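Side-chain contacts in Cobalt/magnesium transport protein CorA (Methanocaldococcus jannaschii, PDB 4EGW), which mediates the influx of magnesium ions across the cell membrane, alternating between open and closed states as cytoplasmic magnesium falls and rises: residues R171-L176 and I250-T255; D178-L183 and R257-S262. All blocks are in the same frame, centred on the assembly; numbering follows the deposited sequence.

Interaction 1. Residues R171-L176 and I250-T255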
loop_
_atom_site.group_PDB
_atom_site.type_symbol
_atom_site.label_atom_id
_atom_site.label_comp_id
_atom_site.label_asym_id
_atom_site.label_seq_id
_atom_site.Cartn_x
_atom_site.Cartn_y
_atom_site.Cartn_z
ATOM N N ARG A 171 -0.022 4.049 -2.761
ATOM C CA ARG A 171 1.418 3.984 -2.644
ATOM C C ARG A 171 2.027 5.345 -2.951
ATOM O O ARG A 171 2.921 5.819 -2.256
ATOM C CB ARG A 171 1.961 2.942 -3.613
ATOM C CG ARG A 171 3.433 2.654 -3.424
ATOM C CD ARG A 171 4.285 3.294 -4.510
ATOM N NE ARG A 171 4.060 2.682 -5.816
ATOM C CZ ARG A 171 5.028 2.389 -6.683
ATOM N NH1 ARG A 171 6.296 2.642 -6.384
ATOM N NH2 ARG A 171 4.725 1.834 -7.852
ATOM N N ILE A 172 1.524 5.975 -4.001
ATOM C CA ILE A 172 2.113 7.196 -4.514
ATOM C C ILE A 172 1.749 8.413 -3.670
ATOM O O ILE A 172 2.552 9.330 -3.510
ATOM C CB ILE A 172 1.703 7.414 -5.972
ATOM C CG1 ILE A 172 2.028 6.159 -6.791
ATOM C CG2 ILE A 172 2.396 8.637 -6.536
ATOM C CD1 ILE A 172 1.236 6.029 -8.094
ATOM N N LEU A 173 0.541 8.425 -3.130
ATOM C CA LEU A 173 0.167 9.477 -2.197
ATOM C C LEU A 173 1.112 9.480 -0.994
ATOM O O LEU A 173 1.746 10.491 -0.676
ATOM C CB LEU A 173 -1.277 9.291 -1.738
ATOM C CG LEU A 173 -2.368 9.516 -2.790
ATOM C CD1 LEU A 173 -3.486 8.523 -2.611
ATOM C CD2 LEU A 173 -2.888 10.950 -2.725
ATOM N N MET A 174 1.219 8.346 -0.317
ATOM C CA MET A 174 2.055 8.325 0.867
ATOM C C MET A 174 3.459 8.747 0.440
ATOM O O MET A 174 4.161 9.446 1.168
ATOM C CB MET A 174 2.005 6.952 1.537
ATOM C CG MET A 174 0.575 6.409 1.646
ATOM S SD MET A 174 0.343 5.080 2.842
ATOM C CE MET A 174 1.679 3.969 2.396
ATOM N N ASN A 175 3.838 8.356 -0.772
ATOM C CA ASN A 175 5.098 8.784 -1.373
ATOM C C ASN A 175 5.133 10.278 -1.667
ATOM O O ASN A 175 6.031 10.994 -1.231
ATOM C CB ASN A 175 5.334 8.029 -2.675
ATOM C CG ASN A 175 6.113 6.736 -2.477
ATOM O OD1 ASN A 175 6.487 6.382 -1.356
ATOM N ND2 ASN A 175 6.358 6.023 -3.577
ATOM N N LEU A 176 4.154 10.750 -2.422
ATOM C CA LEU A 176 4.087 12.168 -2.713
ATOM C C LEU A 176 4.165 12.944 -1.414
ATOM O O LEU A 176 4.758 14.021 -1.367
ATOM C CB LEU A 176 2.799 12.509 -3.447
ATOM C CG LEU A 176 2.488 14.002 -3.490
ATOM C CD1 LEU A 176 1.874 14.377 -4.830
ATOM C CD2 LEU A 176 1.581 14.417 -2.329
ATOM N N ILE A 250 -8.778 10.197 -1.907
ATOM C CA ILE A 250 -9.308 11.484 -2.285
ATOM C C ILE A 250 -9.039 12.500 -1.172
ATOM O O ILE A 250 -8.594 13.622 -1.444
ATOM C CB ILE A 250 -10.790 11.390 -2.575
ATOM C CG1 ILE A 250 -11.012 10.472 -3.766
ATOM C CG2 ILE A 250 -11.334 12.757 -2.890
ATOM C CD1 ILE A 250 -12.465 10.259 -4.079
ATOM N N ASP A 251 -9.273 12.096 0.075
ATOM C CA ASP A 251 -9.021 12.956 1.229
ATOM C C ASP A 251 -7.566 13.385 1.287
ATOM O O ASP A 251 -7.269 14.579 1.410
ATOM C CB ASP A 251 -9.380 12.237 2.526
ATOM C CG ASP A 251 -10.869 12.146 2.746
ATOM O OD1 ASP A 251 -11.562 13.162 2.514
ATOM O OD2 ASP A 251 -11.352 11.061 3.142
ATOM N N MET A 252 -6.666 12.405 1.215
ATOM C CA MET A 252 -5.243 12.690 1.210
ATOM C C MET A 252 -4.950 13.612 0.034
ATOM O O MET A 252 -4.373 14.692 0.198
ATOM C CB MET A 252 -4.419 11.409 1.071
ATOM C CG MET A 252 -4.858 10.244 1.971
ATOM S SD MET A 252 -3.857 8.752 1.670
ATOM C CE MET A 252 -4.772 7.528 2.610
ATOM N N SER A 253 -5.359 13.189 -1.158
ATOM C CA SER A 253 -5.223 14.044 -2.326
ATOM C C SER A 253 -5.764 15.427 -1.988
ATOM O O SER A 253 -5.112 16.429 -2.222
ATOM C CB SER A 253 -5.971 13.446 -3.510
ATOM O OG SER A 253 -5.519 12.125 -3.746
ATOM N N ALA A 254 -6.952 15.481 -1.412
ATOM C CA ALA A 254 -7.479 16.762 -0.981
ATOM C C ALA A 254 -6.498 17.425 -0.014
ATOM O O ALA A 254 -6.020 18.539 -0.243
ATOM C CB ALA A 254 -8.836 16.578 -0.323
ATOM N N THR A 255 -6.189 16.727 1.067
ATOM C CA THR A 255 -5.281 17.257 2.068
ATOM C C THR A 255 -3.997 17.793 1.422
ATOM O O THR A 255 -3.484 18.849 1.807
ATOM C CB THR A 255 -4.937 16.173 3.091
ATOM O OG1 THR A 255 -6.153 15.601 3.590
ATOM C CG2 THR A 255 -4.132 16.755 4.237
#
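The branch CD2 of Leu173 reaches across from helix 156-186 and comes to rest beside the hydroxyl of Ser253 in helix 233-270, also near its backbone N. It lies 3.1 Å from Ser253 OG, a tight fit, and 3.7 Å from Ser253 N. Its neighbour on that helix is Met252, met at the base of the side chain: Leu173 CD2 is 4.1 Å from Met252 CB. Leu173 has its CB directed toward helix 233-270 and CG beside its own backbone N (chi1 -68°), which brings CD2 to these partners, and it supplies nearly half of the 163 Å² buried between 171-176 and 250-255. Leu173 CA and Ser253 CA are 7.1 Å apart, consistent with the small serine facing the leucine. The contact is a knobs-into-holes one: the Leu173 knob also touches Leu249 and Tyr256, so the hole is made of Leu249, Met252, Ser253 and Tyr256, as in coiled coils. The polar partner of Ser253 OG is Leu249 O, one turn earlier, to which it hydrogen-bonds. Thr255 is tied back in the same manner, its OG1 2.7 Å from Asp251 O and standing 51° out of the carbonyl plane. Helix 193-225 closes in from a further side, Leu213 touching both Ile250 and Ser253, and Leu206 meeting Leu176. Another face of helix 156-186 meets the second subunit, where Arg171 NH1 forms a salt bridge with Asp178 OD2 of that subunit and Asn175 ND2 hydrogen-bonds to Asn175 OD1 of the same neighbour.

Interaction 2. Residues D178-L183 and R257-S262. With BU1 (1,4-butanediol), chain G.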
loop_
_atom_site.group_PDB
_atom_site.type_symbol
_atom_site.label_atom_id
_atom_site.label_comp_id
_atom_site.label_asym_id
_atom_site.label_seq_id
_atom_site.Cartn_x
_atom_site.Cartn_y
_atom_site.Cartn_z
ATOM N N ASP A 178 5.883 12.379 1.078
ATOM C CA ASP A 178 7.292 12.532 1.423
ATOM C C ASP A 178 7.833 13.793 0.784
ATOM O O ASP A 178 8.423 14.643 1.448
ATOM C CB ASP A 178 8.114 11.340 0.921
ATOM C CG ASP A 178 7.817 10.049 1.672
ATOM O OD1 ASP A 178 6.673 9.866 2.157
ATOM O OD2 ASP A 178 8.739 9.206 1.759
ATOM N N GLU A 179 7.628 13.901 -0.524
ATOM C CA GLU A 179 8.138 15.022 -1.288
ATOM C C GLU A 179 7.667 16.325 -0.668
ATOM O O GLU A 179 8.342 17.350 -0.773
ATOM C CB GLU A 179 7.704 14.917 -2.753
ATOM C CG GLU A 179 8.218 13.669 -3.444
ATOM C CD GLU A 179 8.433 13.855 -4.934
ATOM O OE1 GLU A 179 7.787 13.124 -5.720
ATOM O OE2 GLU A 179 9.262 14.716 -5.315
ATOM N N LEU A 180 6.514 16.281 -0.010
ATOM C CA LEU A 180 5.983 17.465 0.645
ATOM C C LEU A 180 6.841 17.843 1.844
ATOM O O LEU A 180 7.304 18.986 1.954
ATOM C CB LEU A 180 4.536 17.241 1.086
ATOM C CG LEU A 180 3.484 17.043 -0.004
ATOM C CD1 LEU A 180 2.135 16.901 0.652
ATOM C CD2 LEU A 180 3.478 18.196 -1.003
ATOM N N GLU A 181 7.062 16.879 2.735
ATOM C CA GLU A 181 7.930 17.110 3.881
ATOM C C GLU A 181 9.305 17.600 3.408
ATOM O O GLU A 181 9.856 18.559 3.963
ATOM C CB GLU A 181 8.049 15.851 4.755
ATOM C CG GLU A 181 6.908 15.653 5.774
ATOM C CD GLU A 181 7.045 16.519 7.040
ATOM O OE1 GLU A 181 7.982 16.285 7.839
ATOM O OE2 GLU A 181 6.204 17.428 7.242
ATOM N N GLU A 182 9.842 16.954 2.373
ATOM C CA GLU A 182 11.142 17.339 1.810
ATOM C C GLU A 182 11.071 18.720 1.168
ATOM O O GLU A 182 12.081 19.416 1.058
ATOM C CB GLU A 182 11.651 16.307 0.784
ATOM C CG GLU A 182 12.293 15.044 1.384
ATOM C CD GLU A 182 13.221 14.314 0.409
ATOM O OE1 GLU A 182 13.819 14.985 -0.464
ATOM O OE2 GLU A 182 13.356 13.072 0.518
ATOM N N LEU A 183 9.870 19.107 0.749
ATOM C CA LEU A 183 9.667 20.397 0.108
ATOM C C LEU A 183 9.635 21.529 1.128
ATOM O O LEU A 183 10.097 22.629 0.846
ATOM C CB LEU A 183 8.390 20.389 -0.731
ATOM C CG LEU A 183 8.473 21.253 -1.990
ATOM C CD1 LEU A 183 9.929 21.500 -2.392
ATOM C CD2 LEU A 183 7.686 20.620 -3.130
ATOM N N ARG A 257 -3.241 18.698 -1.917
ATOM C CA ARG A 257 -3.377 19.906 -2.712
ATOM C C ARG A 257 -3.417 21.088 -1.763
ATOM O O ARG A 257 -2.768 22.101 -2.009
ATOM C CB ARG A 257 -4.632 19.888 -3.573
ATOM C CG ARG A 257 -4.942 21.249 -4.180
ATOM C CD ARG A 257 -6.325 21.283 -4.793
ATOM N NE ARG A 257 -6.802 22.649 -4.973
ATOM C CZ ARG A 257 -7.898 22.969 -5.653
ATOM N NH1 ARG A 257 -8.627 22.019 -6.225
ATOM N NH2 ARG A 257 -8.263 24.239 -5.765
ATOM N N GLU A 258 -4.167 20.947 -0.670
ATOM C CA GLU A 258 -4.226 21.990 0.347
ATOM C C GLU A 258 -2.791 22.422 0.599
ATOM O O GLU A 258 -2.400 23.544 0.280
ATOM C CB GLU A 258 -4.822 21.465 1.661
ATOM C CG GLU A 258 -6.232 20.866 1.587
ATOM C CD GLU A 258 -6.680 20.214 2.910
ATOM O OE1 GLU A 258 -6.001 20.416 3.943
ATOM O OE2 GLU A 258 -7.708 19.494 2.916
ATOM N N VAL A 259 -2.000 21.501 1.143
ATOM C CA VAL A 259 -0.615 21.776 1.497
ATOM C C VAL A 259 0.198 22.413 0.369
ATOM O O VAL A 259 1.073 23.233 0.628
ATOM C CB VAL A 259 0.109 20.490 1.906
ATOM C CG1 VAL A 259 1.604 20.750 2.000
ATOM C CG2 VAL A 259 -0.449 19.954 3.216
ATOM N N LEU A 260 -0.073 22.029 -0.873
ATOM C CA LEU A 260 0.633 22.612 -2.008
ATOM C C LEU A 260 0.106 24.002 -2.387
ATOM O O LEU A 260 0.813 24.788 -3.017
ATOM C CB LEU A 260 0.592 21.673 -3.209
ATOM C CG LEU A 260 1.356 20.366 -2.996
ATOM C CD1 LEU A 260 0.764 19.281 -3.842
ATOM C CD2 LEU A 260 2.829 20.533 -3.297
ATOM N N THR A 261 -1.130 24.311 -2.006
ATOM C CA THR A 261 -1.647 25.662 -2.206
ATOM C C THR A 261 -0.893 26.604 -1.276
ATOM O O THR A 261 -0.582 27.739 -1.639
ATOM C CB THR A 261 -3.169 25.770 -1.909
ATOM O OG1 THR A 261 -3.394 25.767 -0.493
ATOM C CG2 THR A 261 -3.947 24.625 -2.541
ATOM N N SER A 262 -0.598 26.126 -0.072
ATOM C CA SER A 262 0.092 26.942 0.920
ATOM C C SER A 262 1.524 27.167 0.494
ATOM O O SER A 262 1.996 28.300 0.424
ATOM C CB SER A 262 0.082 26.275 2.295
ATOM O OG SER A 262 -1.240 26.035 2.730
HETATM C C1 BU1 G . 2.883 17.709 5.039
HETATM C C2 BU1 G . 1.823 16.711 5.347
HETATM C C3 BU1 G . 0.662 16.598 4.417
HETATM C C4 BU1 G . -0.286 15.483 4.692
HETATM O O5 BU1 G . 3.839 17.353 4.113
HETATM O O6 BU1 G . 0.148 14.490 5.555
#
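Glu258 O, just ahead of the Val259 and Leu260 that receive Leu180, takes two hydrogen bonds: one from Ser262 N, and one from Thr261 OG1 at 2.6 Å, which lies in the carbonyl plane on a lone pair (C=O...donor angle 138°). Across the helix gap the contact is apolar. Leu180 straddles its two partners: CD2 presses on the fork of Leu260, 3.3 Å from Leu260 CD2, the side chains crossing at about a right angle. Its other branch, CD1, lies 4.1 Å from Val259 CG1. Val259 has CG1 anti to its own N (chi1 169°), which turns CG1 to the leucine and puts CG2 3.7 Å from C3 of the bound butanediol. The diol's O5 sits 3.1 Å from Leu180 CB, and Leu180 CD1 lies 4.1 Å from its C3. An alanine here would keep CB but is likely to leave a gap facing Val259 and Leu260 and deprive the diol of its CD1 neighbour. Tyr256 and Met263 also touch Leu180, so Tyr256, Val259, Leu260 and Met263 form a hole around this knob, the knobs-into-holes packing of coiled coils, bordered by a 1,4-butanediol pocket.

In the fold
Interactions 1 and 2 are successive layers of one interface between helices 156-186 and 233-270, their centres 10 Å apart. Both sets of partners advance by seven residues, Leu173 to Leu180 on one helix and Ser253 to Leu260 on the other, the heptad spacing of a coiled coil. Tyr256 borders both holes and also lines the butanediol pocket, whose diol lies about 7 Å from the side chain of Met252 but directly against interaction 2. A bound magnesium ion lies about 10 Å from the side chain of Leu180. As in other CorA proteins, helix 233-270 probably continues into the first transmembrane helix, which lines the pore; this would place the seam along the stalk.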